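Local coordinates for Blr3880 protein (Bradyrhizobium japonicum, PDB 2OOD) that probably catalyses the zinc-dependent hydrolytic deamination of guanine to xanthine and ammonia, a step of purine breakdown, at residues P83-V87 and S102-E107; C297-L302 and D326-R332; G305-L309 and V345-N349; L339-K344 and F442-M446. All coordinates share one frame; numbering follows the deposited sequence.

Contact 1 (P83-V87 and S102-E107)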
loop_
_atom_site.group_PDB
_atom_site.type_symbol
_atom_site.label_atom_id
_atom_site.label_comp_id
_atom_site.label_asym_id
_atom_site.label_seq_id
_atom_site.Cartn_x
_atom_site.Cartn_y
_atom_site.Cartn_z
ATOM N N PRO A 83 22.371 0.943 -0.296
ATOM C CA PRO A 83 22.639 2.186 0.426
ATOM C C PRO A 83 21.427 3.070 0.709
ATOM O O PRO A 83 21.569 4.145 1.285
ATOM C CB PRO A 83 23.677 2.874 -0.455
ATOM C CG PRO A 83 23.255 2.462 -1.815
ATOM C CD PRO A 83 22.940 0.997 -1.655
ATOM N N GLN A 84 20.238 2.626 0.316
ATOM C CA GLN A 84 19.040 3.416 0.561
ATOM C C GLN A 84 18.187 2.836 1.689
ATOM O O GLN A 84 17.096 3.339 1.991
ATOM C CB GLN A 84 18.229 3.527 -0.722
ATOM C CG GLN A 84 18.879 4.428 -1.746
ATOM C CD GLN A 84 18.176 4.393 -3.081
ATOM O OE1 GLN A 84 16.956 4.301 -3.140
ATOM N NE2 GLN A 84 18.938 4.480 -4.162
ATOM N N THR A 85 18.711 1.787 2.320
ATOM C CA THR A 85 18.054 1.094 3.422
ATOM C C THR A 85 17.509 2.009 4.515
ATOM O O THR A 85 16.476 1.725 5.114
ATOM C CB THR A 85 19.031 0.102 4.100
ATOM O OG1 THR A 85 19.417 -0.909 3.163
ATOM C CG2 THR A 85 18.394 -0.544 5.317
ATOM N N ARG A 86 18.203 3.109 4.769
ATOM C CA ARG A 86 17.811 4.020 5.832
ATOM C C ARG A 86 16.963 5.208 5.411
ATOM O O ARG A 86 16.448 5.928 6.268
ATOM C CB ARG A 86 19.068 4.523 6.538
ATOM C CG ARG A 86 18.826 5.213 7.861
ATOM C CD ARG A 86 20.143 5.580 8.508
ATOM N NE ARG A 86 19.952 6.033 9.878
ATOM C CZ ARG A 86 20.935 6.429 10.680
ATOM N NH1 ARG A 86 22.187 6.432 10.242
ATOM N NH2 ARG A 86 20.665 6.817 11.924
ATOM N N VAL A 87 16.795 5.407 4.107
ATOM C CA VAL A 87 16.031 6.552 3.618
ATOM C C VAL A 87 14.847 6.230 2.692
ATOM O O VAL A 87 14.594 6.960 1.734
ATOM C CB VAL A 87 16.984 7.543 2.895
ATOM C CG1 VAL A 87 17.961 8.141 3.893
ATOM C CG2 VAL A 87 17.754 6.821 1.794
ATOM N N SER A 102 17.509 13.600 -1.447
ATOM C CA SER A 102 17.534 12.589 -0.393
ATOM C C SER A 102 18.409 11.342 -0.523
ATOM O O SER A 102 18.771 10.727 0.482
ATOM C CB SER A 102 16.102 12.132 -0.140
ATOM O OG SER A 102 15.223 13.240 -0.149
ATOM N N ILE A 103 18.757 10.961 -1.741
ATOM C CA ILE A 103 19.524 9.745 -1.928
ATOM C C ILE A 103 21.050 9.864 -1.909
ATOM O O ILE A 103 21.713 9.182 -1.140
ATOM C CB ILE A 103 19.036 9.022 -3.223
ATOM C CG1 ILE A 103 17.836 8.127 -2.888
ATOM C CG2 ILE A 103 20.139 8.165 -3.816
ATOM C CD1 ILE A 103 16.845 8.723 -1.903
ATOM N N TYR A 104 21.609 10.734 -2.737
ATOM C CA TYR A 104 23.056 10.878 -2.792
ATOM C C TYR A 104 23.688 11.257 -1.450
ATOM O O TYR A 104 24.715 10.696 -1.066
ATOM C CB TYR A 104 23.434 11.877 -3.892
ATOM C CG TYR A 104 23.028 11.412 -5.284
ATOM C CD1 TYR A 104 22.417 12.281 -6.184
ATOM C CD2 TYR A 104 23.266 10.103 -5.701
ATOM C CE1 TYR A 104 22.055 11.859 -7.466
ATOM C CE2 TYR A 104 22.906 9.666 -6.983
ATOM C CZ TYR A 104 22.301 10.548 -7.864
ATOM O OH TYR A 104 21.948 10.122 -9.143
ATOM N N PRO A 105 23.096 12.211 -0.716
ATOM C CA PRO A 105 23.731 12.538 0.563
ATOM C C PRO A 105 23.839 11.357 1.533
ATOM O O PRO A 105 24.673 11.375 2.436
ATOM C CB PRO A 105 22.874 13.690 1.106
ATOM C CG PRO A 105 21.581 13.578 0.359
ATOM C CD PRO A 105 22.005 13.148 -1.021
ATOM N N GLU A 106 23.015 10.328 1.338
ATOM C CA GLU A 106 23.035 9.142 2.205
ATOM C C GLU A 106 23.943 8.051 1.657
ATOM O O GLU A 106 24.692 7.429 2.401
ATOM C CB GLU A 106 21.616 8.585 2.364
ATOM C CG GLU A 106 21.506 7.214 3.028
ATOM C CD GLU A 106 21.835 7.225 4.513
ATOM O OE1 GLU A 106 21.739 8.302 5.147
ATOM O OE2 GLU A 106 22.176 6.143 5.051
ATOM N N GLU A 107 23.873 7.822 0.351
ATOM C CA GLU A 107 24.688 6.799 -0.291
ATOM C C GLU A 107 26.177 7.093 -0.197
ATOM O O GLU A 107 27.010 6.184 -0.246
ATOM C CB GLU A 107 24.284 6.646 -1.757
ATOM C CG GLU A 107 22.919 6.018 -1.930
ATOM C CD GLU A 107 22.670 5.536 -3.334
ATOM O OE1 GLU A 107 23.631 5.093 -3.995
ATOM O OE2 GLU A 107 21.508 5.580 -3.773
HETATM O O HOH W 1 21.161 3.708 4.210
#

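Contact 2 (C297-L302 and D326-R332). With ZN (zinc ion), chain B; GUN (guanine), chain C.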
loop_
_atom_site.group_PDB
_atom_site.type_symbol
_atom_site.label_atom_id
_atom_site.label_comp_id
_atom_site.label_asym_id
_atom_site.label_seq_id
_atom_site.Cartn_x
_atom_site.Cartn_y
_atom_site.Cartn_z
ATOM N N CYS A 297 5.584 -0.299 -6.002
ATOM C CA CYS A 297 5.625 0.569 -4.823
ATOM C C CYS A 297 6.377 1.853 -5.105
ATOM O O CYS A 297 5.969 2.931 -4.683
ATOM C CB CYS A 297 6.292 -0.137 -3.648
ATOM S SG CYS A 297 5.343 -1.475 -2.955
ATOM N N SER A 298 7.491 1.717 -5.815
ATOM C CA SER A 298 8.332 2.844 -6.177
ATOM C C SER A 298 7.625 3.711 -7.220
ATOM O O SER A 298 7.554 4.931 -7.082
ATOM C CB SER A 298 9.660 2.325 -6.727
ATOM O OG SER A 298 10.482 3.384 -7.159
ATOM N N ASN A 299 7.094 3.066 -8.254
ATOM C CA ASN A 299 6.394 3.768 -9.317
ATOM C C ASN A 299 5.312 4.677 -8.767
ATOM O O ASN A 299 5.148 5.798 -9.245
ATOM C CB ASN A 299 5.779 2.776 -10.302
ATOM C CG ASN A 299 6.825 2.019 -11.083
ATOM O OD1 ASN A 299 7.981 2.430 -11.144
ATOM N ND2 ASN A 299 6.426 0.917 -11.696
ATOM N N LEU A 300 4.581 4.199 -7.760
ATOM C CA LEU A 300 3.511 4.983 -7.138
ATOM C C LEU A 300 4.045 6.025 -6.152
ATOM O O LEU A 300 3.581 7.154 -6.126
ATOM C CB LEU A 300 2.514 4.061 -6.419
ATOM C CG LEU A 300 1.748 3.035 -7.267
ATOM C CD1 LEU A 300 0.862 2.185 -6.384
ATOM C CD2 LEU A 300 0.920 3.751 -8.313
ATOM N N PHE A 301 5.028 5.654 -5.348
ATOM C CA PHE A 301 5.591 6.581 -4.374
ATOM C C PHE A 301 6.235 7.813 -5.027
ATOM O O PHE A 301 6.066 8.940 -4.550
ATOM C CB PHE A 301 6.634 5.860 -3.510
ATOM C CG PHE A 301 7.169 6.693 -2.378
ATOM C CD1 PHE A 301 6.481 6.778 -1.170
ATOM C CD2 PHE A 301 8.343 7.423 -2.527
ATOM C CE1 PHE A 301 6.952 7.579 -0.131
ATOM C CE2 PHE A 301 8.822 8.232 -1.487
ATOM C CZ PHE A 301 8.121 8.304 -0.290
ATOM N N LEU A 302 6.983 7.602 -6.107
ATOM C CA LEU A 302 7.652 8.703 -6.787
ATOM C C LEU A 302 6.790 9.354 -7.874
ATOM O O LEU A 302 7.205 10.322 -8.505
ATOM C CB LEU A 302 8.970 8.216 -7.391
ATOM C CG LEU A 302 10.017 7.669 -6.416
ATOM C CD1 LEU A 302 11.224 7.185 -7.193
ATOM C CD2 LEU A 302 10.423 8.743 -5.433
ATOM N N ASP A 326 12.470 -1.991 -4.817
ATOM C CA ASP A 326 13.154 -0.757 -5.148
ATOM C C ASP A 326 13.265 0.128 -3.916
ATOM O O ASP A 326 13.010 1.334 -3.985
ATOM C CB ASP A 326 12.415 -0.008 -6.251
ATOM C CG ASP A 326 13.250 1.111 -6.841
ATOM O OD1 ASP A 326 14.435 0.835 -7.129
ATOM O OD2 ASP A 326 12.743 2.245 -7.025
ATOM N N VAL A 327 13.651 -0.470 -2.789
ATOM C CA VAL A 327 13.777 0.292 -1.560
ATOM C C VAL A 327 14.574 1.577 -1.762
ATOM O O VAL A 327 15.693 1.600 -2.263
ATOM C CB VAL A 327 14.381 -0.540 -0.423
ATOM C CG1 VAL A 327 14.832 0.367 0.709
ATOM C CG2 VAL A 327 13.337 -1.495 0.096
ATOM N N GLY A 328 13.940 2.653 -1.333
ATOM C CA GLY A 328 14.469 3.981 -1.474
ATOM C C GLY A 328 13.271 4.562 -2.185
ATOM O O GLY A 328 12.435 5.228 -1.576
ATOM N N GLY A 329 13.172 4.249 -3.474
ATOM C CA GLY A 329 12.065 4.721 -4.274
ATOM C C GLY A 329 10.797 4.134 -3.706
ATOM O O GLY A 329 9.810 4.843 -3.527
ATOM N N GLY A 330 10.831 2.833 -3.424
ATOM C CA GLY A 330 9.686 2.152 -2.848
ATOM C C GLY A 330 9.760 2.249 -1.338
ATOM O O GLY A 330 10.848 2.394 -0.784
ATOM N N ASN A 331 8.621 2.148 -0.660
ATOM C CA ASN A 331 8.604 2.274 0.790
ATOM C C ASN A 331 8.424 0.981 1.570
ATOM O O ASN A 331 8.213 1.016 2.780
ATOM C CB ASN A 331 7.524 3.287 1.200
ATOM C CG ASN A 331 6.140 2.930 0.665
ATOM O OD1 ASN A 331 5.999 2.408 -0.440
ATOM N ND2 ASN A 331 5.110 3.235 1.444
ATOM N N ARG A 332 8.532 -0.155 0.888
ATOM C CA ARG A 332 8.360 -1.458 1.533
ATOM C C ARG A 332 9.483 -2.431 1.187
ATOM O O ARG A 332 9.910 -2.512 0.035
ATOM C CB ARG A 332 7.032 -2.080 1.104
ATOM C CG ARG A 332 5.828 -1.170 1.243
ATOM C CD ARG A 332 5.510 -0.880 2.693
ATOM N NE ARG A 332 4.410 0.067 2.807
ATOM C CZ ARG A 332 3.975 0.574 3.953
ATOM N NH1 ARG A 332 4.546 0.222 5.098
ATOM N NH2 ARG A 332 2.974 1.447 3.950
HETATM ZN ZN ZN B . 16.281 1.596 -8.631
HETATM N N9 GUN C . 18.256 5.370 -11.235
HETATM C C8 GUN C . 18.377 6.706 -11.428
HETATM N N7 GUN C . 17.398 7.344 -10.854
HETATM C C5 GUN C . 16.579 6.461 -10.242
HETATM C C6 GUN C . 15.374 6.566 -9.473
HETATM O O6 GUN C . 14.858 7.662 -9.224
HETATM N N1 GUN C . 14.804 5.389 -8.993
HETATM C C2 GUN C . 15.379 4.156 -9.258
HETATM N N2 GUN C . 14.798 3.000 -8.759
HETATM N N3 GUN C . 16.488 4.050 -9.969
HETATM C C4 GUN C . 17.112 5.161 -10.480
HETATM O O HOH W 2 15.245 2.767 -6.612
#

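Contact 3 (G305-L309 and V345-N349)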
loop_
_atom_site.group_PDB
_atom_site.type_symbol
_atom_site.label_atom_id
_atom_site.label_comp_id
_atom_site.label_asym_id
_atom_site.label_seq_id
_atom_site.Cartn_x
_atom_site.Cartn_y
_atom_site.Cartn_z
ATOM N N GLY A 305 4.315 6.464 -12.359
ATOM C CA GLY A 305 3.160 6.082 -13.145
ATOM C C GLY A 305 2.755 4.627 -13.039
ATOM O O GLY A 305 3.133 3.933 -12.104
ATOM N N LEU A 306 1.987 4.163 -14.021
ATOM C CA LEU A 306 1.497 2.792 -14.040
ATOM C C LEU A 306 2.183 1.920 -15.086
ATOM O O LEU A 306 1.972 2.085 -16.285
ATOM C CB LEU A 306 -0.014 2.788 -14.289
ATOM C CG LEU A 306 -0.897 3.629 -13.361
ATOM C CD1 LEU A 306 -2.322 3.612 -13.872
ATOM C CD2 LEU A 306 -0.836 3.092 -11.945
ATOM N N PHE A 307 3.009 0.992 -14.616
ATOM C CA PHE A 307 3.714 0.068 -15.491
ATOM C C PHE A 307 2.680 -0.742 -16.262
ATOM O O PHE A 307 1.739 -1.263 -15.680
ATOM C CB PHE A 307 4.585 -0.867 -14.653
ATOM C CG PHE A 307 5.267 -1.939 -15.446
ATOM C CD1 PHE A 307 6.340 -1.641 -16.272
ATOM C CD2 PHE A 307 4.829 -3.256 -15.377
ATOM C CE1 PHE A 307 6.963 -2.639 -17.018
ATOM C CE2 PHE A 307 5.448 -4.259 -16.122
ATOM C CZ PHE A 307 6.515 -3.947 -16.942
ATOM N N ARG A 308 2.864 -0.855 -17.570
ATOM C CA ARG A 308 1.924 -1.593 -18.405
ATOM C C ARG A 308 2.150 -3.102 -18.319
ATOM O O ARG A 308 2.698 -3.729 -19.223
ATOM C CB ARG A 308 2.029 -1.099 -19.851
ATOM C CG ARG A 308 1.664 0.377 -20.011
ATOM C CD ARG A 308 2.294 0.980 -21.251
ATOM N NE ARG A 308 1.837 0.325 -22.466
ATOM C CZ ARG A 308 2.551 0.229 -23.583
ATOM N NH1 ARG A 308 3.768 0.738 -23.649
ATOM N NH2 ARG A 308 2.035 -0.376 -24.638
ATOM N N LEU A 309 1.704 -3.674 -17.210
ATOM C CA LEU A 309 1.844 -5.095 -16.953
ATOM C C LEU A 309 1.258 -5.963 -18.063
ATOM O O LEU A 309 1.861 -6.962 -18.461
ATOM C CB LEU A 309 1.182 -5.431 -15.614
ATOM C CG LEU A 309 1.210 -6.881 -15.134
ATOM C CD1 LEU A 309 2.647 -7.383 -15.082
ATOM C CD2 LEU A 309 0.547 -6.965 -13.772
ATOM N N VAL A 345 -1.911 -1.456 -9.378
ATOM C CA VAL A 345 -1.510 -0.866 -10.653
ATOM C C VAL A 345 -2.208 -1.600 -11.802
ATOM O O VAL A 345 -2.714 -0.980 -12.735
ATOM C CB VAL A 345 0.022 -0.955 -10.840
ATOM C CG1 VAL A 345 0.397 -0.703 -12.288
ATOM C CG2 VAL A 345 0.696 0.048 -9.941
ATOM N N GLY A 346 -2.244 -2.925 -11.713
ATOM C CA GLY A 346 -2.878 -3.725 -12.740
ATOM C C GLY A 346 -4.378 -3.536 -12.846
ATOM O O GLY A 346 -4.930 -3.639 -13.938
HETATM N N MSE A 347 -5.049 -3.275 -11.729
HETATM C CA MSE A 347 -6.492 -3.080 -11.771
HETATM C C MSE A 347 -6.815 -1.717 -12.354
HETATM O O MSE A 347 -7.830 -1.555 -13.026
HETATM C CB MSE A 347 -7.118 -3.219 -10.384
HETATM C CG MSE A 347 -7.296 -4.667 -9.921
HETATM SE SE MSE A 347 -8.228 -5.828 -11.227
HETATM C CE MSE A 347 -9.900 -4.822 -11.380
ATOM N N CYS A 348 -5.958 -0.735 -12.098
ATOM C CA CYS A 348 -6.183 0.583 -12.658
ATOM C C CYS A 348 -6.003 0.468 -14.160
ATOM O O CYS A 348 -6.669 1.168 -14.914
ATOM C CB CYS A 348 -5.200 1.600 -12.079
ATOM S SG CYS A 348 -5.544 2.054 -10.372
ATOM N N ASN A 349 -5.108 -0.423 -14.590
ATOM C CA ASN A 349 -4.860 -0.653 -16.016
ATOM C C ASN A 349 -6.062 -1.350 -16.665
ATOM O O ASN A 349 -6.382 -1.109 -17.827
ATOM C CB ASN A 349 -3.632 -1.540 -16.238
ATOM C CG ASN A 349 -2.325 -0.816 -16.026
ATOM O OD1 ASN A 349 -2.278 0.408 -15.942
ATOM N ND2 ASN A 349 -1.242 -1.579 -15.958
HETATM O O HOH W 3 -0.608 1.627 -17.588
#

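Contact 4 (L339-K344 and F442-M446)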
loop_
_atom_site.group_PDB
_atom_site.type_symbol
_atom_site.label_atom_id
_atom_site.label_comp_id
_atom_site.label_asym_id
_atom_site.label_seq_id
_atom_site.Cartn_x
_atom_site.Cartn_y
_atom_site.Cartn_z
ATOM N N LEU A 339 3.435 -6.897 -4.001
ATOM C CA LEU A 339 2.315 -7.526 -4.693
ATOM C C LEU A 339 1.024 -6.757 -4.456
ATOM O O LEU A 339 0.152 -6.726 -5.323
ATOM C CB LEU A 339 2.152 -8.989 -4.253
ATOM C CG LEU A 339 3.217 -9.958 -4.794
ATOM C CD1 LEU A 339 3.079 -11.325 -4.142
ATOM C CD2 LEU A 339 3.088 -10.060 -6.307
ATOM N N ASP A 340 0.906 -6.132 -3.287
ATOM C CA ASP A 340 -0.276 -5.342 -2.954
ATOM C C ASP A 340 -0.411 -4.189 -3.953
ATOM O O ASP A 340 -1.466 -3.994 -4.549
ATOM C CB ASP A 340 -0.165 -4.800 -1.524
ATOM C CG ASP A 340 -1.169 -3.696 -1.232
ATOM O OD1 ASP A 340 -2.340 -3.826 -1.628
ATOM O OD2 ASP A 340 -0.793 -2.695 -0.594
ATOM N N ASP A 341 0.665 -3.430 -4.138
ATOM C CA ASP A 341 0.645 -2.318 -5.076
ATOM C C ASP A 341 0.661 -2.820 -6.515
ATOM O O ASP A 341 0.133 -2.157 -7.403
ATOM C CB ASP A 341 1.835 -1.383 -4.844
ATOM C CG ASP A 341 1.639 -0.468 -3.646
ATOM O OD1 ASP A 341 0.547 -0.488 -3.030
ATOM O OD2 ASP A 341 2.583 0.284 -3.322
ATOM N N ALA A 342 1.255 -3.988 -6.749
ATOM C CA ALA A 342 1.310 -4.549 -8.098
ATOM C C ALA A 342 -0.108 -4.817 -8.607
ATOM O O ALA A 342 -0.446 -4.511 -9.749
ATOM C CB ALA A 342 2.120 -5.835 -8.101
ATOM N N TYR A 343 -0.931 -5.395 -7.743
ATOM C CA TYR A 343 -2.314 -5.690 -8.081
ATOM C C TYR A 343 -3.068 -4.379 -8.340
ATOM O O TYR A 343 -3.838 -4.272 -9.287
ATOM C CB TYR A 343 -2.965 -6.459 -6.925
ATOM C CG TYR A 343 -4.438 -6.729 -7.091
ATOM C CD1 TYR A 343 -4.892 -7.807 -7.838
ATOM C CD2 TYR A 343 -5.381 -5.892 -6.514
ATOM C CE1 TYR A 343 -6.264 -8.046 -8.008
ATOM C CE2 TYR A 343 -6.745 -6.120 -6.675
ATOM C CZ TYR A 343 -7.183 -7.197 -7.421
ATOM O OH TYR A 343 -8.540 -7.416 -7.569
ATOM N N LYS A 344 -2.839 -3.381 -7.495
ATOM C CA LYS A 344 -3.501 -2.095 -7.644
ATOM C C LYS A 344 -3.177 -1.426 -8.975
ATOM O O LYS A 344 -4.065 -0.890 -9.634
ATOM C CB LYS A 344 -3.129 -1.187 -6.470
ATOM C CG LYS A 344 -3.734 -1.681 -5.173
ATOM C CD LYS A 344 -3.316 -0.893 -3.956
ATOM C CE LYS A 344 -4.049 -1.440 -2.740
ATOM N NZ LYS A 344 -3.540 -0.929 -1.444
ATOM N N PHE A 442 -3.870 -14.992 -1.686
ATOM C CA PHE A 442 -4.315 -13.699 -2.165
ATOM C C PHE A 442 -4.636 -12.832 -0.953
ATOM O O PHE A 442 -4.500 -11.613 -0.998
ATOM C CB PHE A 442 -5.563 -13.816 -3.040
ATOM C CG PHE A 442 -5.909 -12.539 -3.758
ATOM C CD1 PHE A 442 -5.127 -12.087 -4.826
ATOM C CD2 PHE A 442 -6.973 -11.747 -3.337
ATOM C CE1 PHE A 442 -5.403 -10.865 -5.454
ATOM C CE2 PHE A 442 -7.248 -10.523 -3.966
ATOM C CZ PHE A 442 -6.460 -10.091 -5.019
ATOM N N ALA A 443 -5.077 -13.461 0.130
ATOM C CA ALA A 443 -5.389 -12.721 1.341
ATOM C C ALA A 443 -4.081 -12.290 2.004
ATOM O O ALA A 443 -4.033 -11.268 2.681
ATOM C CB ALA A 443 -6.201 -13.580 2.284
ATOM N N VAL A 444 -3.020 -13.074 1.822
ATOM C CA VAL A 444 -1.725 -12.722 2.387
ATOM C C VAL A 444 -1.266 -11.437 1.709
ATOM O O VAL A 444 -0.850 -10.488 2.371
ATOM C CB VAL A 444 -0.681 -13.819 2.132
ATOM C CG1 VAL A 444 0.709 -13.267 2.329
ATOM C CG2 VAL A 444 -0.912 -14.973 3.077
HETATM N N MSE A 445 -1.364 -11.423 0.380
HETATM C CA MSE A 445 -0.989 -10.281 -0.456
HETATM C C MSE A 445 -1.742 -8.992 -0.140
HETATM O O MSE A 445 -1.138 -7.956 0.135
HETATM C CB MSE A 445 -1.273 -10.572 -1.931
HETATM C CG MSE A 445 -0.323 -11.470 -2.674
HETATM SE SE MSE A 445 -1.084 -11.788 -4.465
HETATM C CE MSE A 445 0.388 -12.784 -5.272
HETATM N N MSE A 446 -3.070 -9.070 -0.205
HETATM C CA MSE A 446 -3.932 -7.909 -0.019
HETATM C C MSE A 446 -4.404 -7.540 1.384
HETATM O O MSE A 446 -4.576 -6.358 1.674
HETATM C CB MSE A 446 -5.161 -8.045 -0.921
HETATM C CG MSE A 446 -4.864 -8.505 -2.338
HETATM SE SE MSE A 446 -3.544 -7.413 -3.285
HETATM C CE MSE A 446 -4.446 -5.680 -3.187
#

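Contact 1 (P83-V87 and S102-E107)
Gln84 and Glu107 make the single direct hydrogen bond of this contact, amide NE2 giving to carboxylate OE2 at 2.8 Å with an N-H...O angle of 151°. NE2 arrives almost in line with the CD-OE2 bond, and the two flat groups are turned only 26° against each other. Gln84 reaches that far because its CG stands opposite the carbonyl carbon (chi1 -72°) and the chain then runs out extended. OE2 of Glu107 has a second partner in Arg206, a salt bridge that probably helps keep the carboxylate charged.

A water makes the other polar link. It donates to Pro83 O at 3.0 Å and to Glu106 OE2 at 2.8 Å, and accepts from Arg86 N, joining the turn Gln84-Val87 to the helix. Tyr115 also binds Glu106 OE2, and Lys109 pairs with OE1, while the guanidinium of Arg86 bonds Tyr115 through NH1 and Trp420 O of the second subunit through NE.

Val87 CG1 rests on Glu106 CG at 3.8 Å, the two side chains sliding past each other in opposite senses. The ring of Pro83 lies against the Glu107 stem, and Gln84 CD passes 3.8 Å from Ile103 CG1.

In the fold, the turn belongs to the loop that leaves strand 70-81 just beyond the zinc ligand His81, and it is packed against the C-terminal end of helix 95-107. Gln84 and Ile103 both touch Trp98 of that helix, whereas Val87 meets Leu424 of the second subunit.

Contact 2 (C297-L302 and D326-R332)
Asp326 OD2 takes a hydrogen bond from Ser298 OG at 2.5 Å and a weak one from His273 NE2. The serine comes in on the anti lone pair of OD2, away from OD1, which binds zinc at 2.5 Å, so the two oxygens have divided tasks. With chi1 at 177° the Ser298 hydroxyl swings away from the backbone N, off the helix and toward the carboxylate. An alanine here would remove the hydroxyl and probably leave the Asp326 carboxylate freer to turn on the metal, its OD2 relying more on His273.

Next to the acid, the glycines let the loop lie directly on helix 296-301. Ser298 and Gly330 have CA atoms only 3.7 Å apart, and Ser298 CB touches Gly330 N. Gly329 O lies obliquely by the Phe301 ring, near CD2, while Leu302 CD1 packs on Gly329 CA at 3.9 Å. Farther along, Cys297 CB comes up to Asn331 OD1 and SG to Arg332 CG, but the polar ends of those loop residues are held by the second subunit: Asn331 by Met446 O and Asp340, Arg332 by Gly448 O.

The zinc also carries guanine N2, at 2.0 Å, and a water, with His79, His81 and His234 completing the protein ligands. A metal aspartate just beyond the last barrel strand, here 320-323, is the hallmark of the amidohydrolase TIM barrel, and the Ser298 bond to OD2 probably helps set its orientation.

Contact 3 (G305-L309 and V345-N349)
Val345 and Leu306 begin the contact, their branches passing in opposite directions with Val345 CG2 4.0 Å from Leu306 CD2. The other methyl, CG1, is anti to the backbone N (chi1 165°), which directs it to Phe307 O at 3.7 Å. One turn on, Cys348 offers its CB to Leu306 CD1 at 3.9 Å, so the two methyls of Leu306 go to different residues, CD2 to Val345 and CD1 to Cys348. Leu300, from helix 296-301, backs the Val345 and Leu306 side chains, and Leu300 of the second subunit packs on Cys348.

Asn349 closes the segment and supplies its direct hydrogen bond. ND2 gives to Phe307 O at 3.0 Å, with the acceptor lying in the asparagine amide plane and the donor tilted 28° from the plane of the carbonyl. Leu309 N reaches the same oxygen from the opposite face, so Phe307 O is gripped twice. The amide oxygen is used as well: a water donates to Asn349 OD1 at 2.6 Å and to Leu306 O. With ND2 also bonded to Asn370 OD1, the rotation of this amide is well fixed.

The Leu309 N to Phe307 O bond closes an inverse gamma turn centred on Arg308, which stands at the N-cap position of helix 309-312. By bonding the carbonyl of that turn, the Asn349 side chain ties the link before barrel strand 320-323 to helix 335-352 of the amidohydrolase TIM barrel.

Contact 4 (L339-K344 and F442-M446)
Tyr343 and Phe442 meet as a T-shaped pair: the Phe442 edge, led by CZ, points into one face of the tyrosine ring, centroids 5.2 Å apart and planes at 75°. Selenomethionine Met446 folds in beside them. Bent at chi2 and chi3, it places SE 4.6 Å from the Tyr343 centroid, an oblique Met-aromatic contact, while CE reaches Tyr343 CD2 and CG lies over a face of Phe442. Separately, Leu339 CD1 packs against CE of the extended selenomethionine Met445, and Asp340 CB sits 3.7 Å from Met445 O. A leucine in place of Tyr343 would probably cost Phe442 the ring face it points into and leave Met446 CE less firmly held.

Lys344 is the loose end, grazing only Met446, CE to CE at 4.3 Å. Its NZ turns back to Asp340 OD1 at 3.1 Å, a salt bridge whose hydrogen bond is weak. The second subunit covers both parts: Phe301 of that subunit meets Tyr343 and Met446, and its Asn331 and Asp341 bind Asp340 and Lys344.

Helices 339-344 and 442-446 cross at 93° with no hydrogen bond between them: the direct contact is mainly apolar and aromatic, while the charges pair with each other and with the second subunit.

From the N terminus, contact 1 comes first and closes a short loop, tying what follows strand 70-81 to helix 95-107 before the others open. Contact 2 then joins helix 296-301, which follows barrel strand 291-294, to the loop after strand 320-323. Gln84 of contact 1 packs on Val327 and Gly328 there. Contact 3 opens inside that loop and ends beyond it on helix 335-352, so contacts 2 and 3 cross, with Leu300 touching Val345 and Leu306. Cys297 and Leu300 of contact 2 also pack on Asp341 of that helix. Contact 4 crosses contact 3 in turn, and carries the same helix to the distant helix 434-447. All four contacts touch the second subunit.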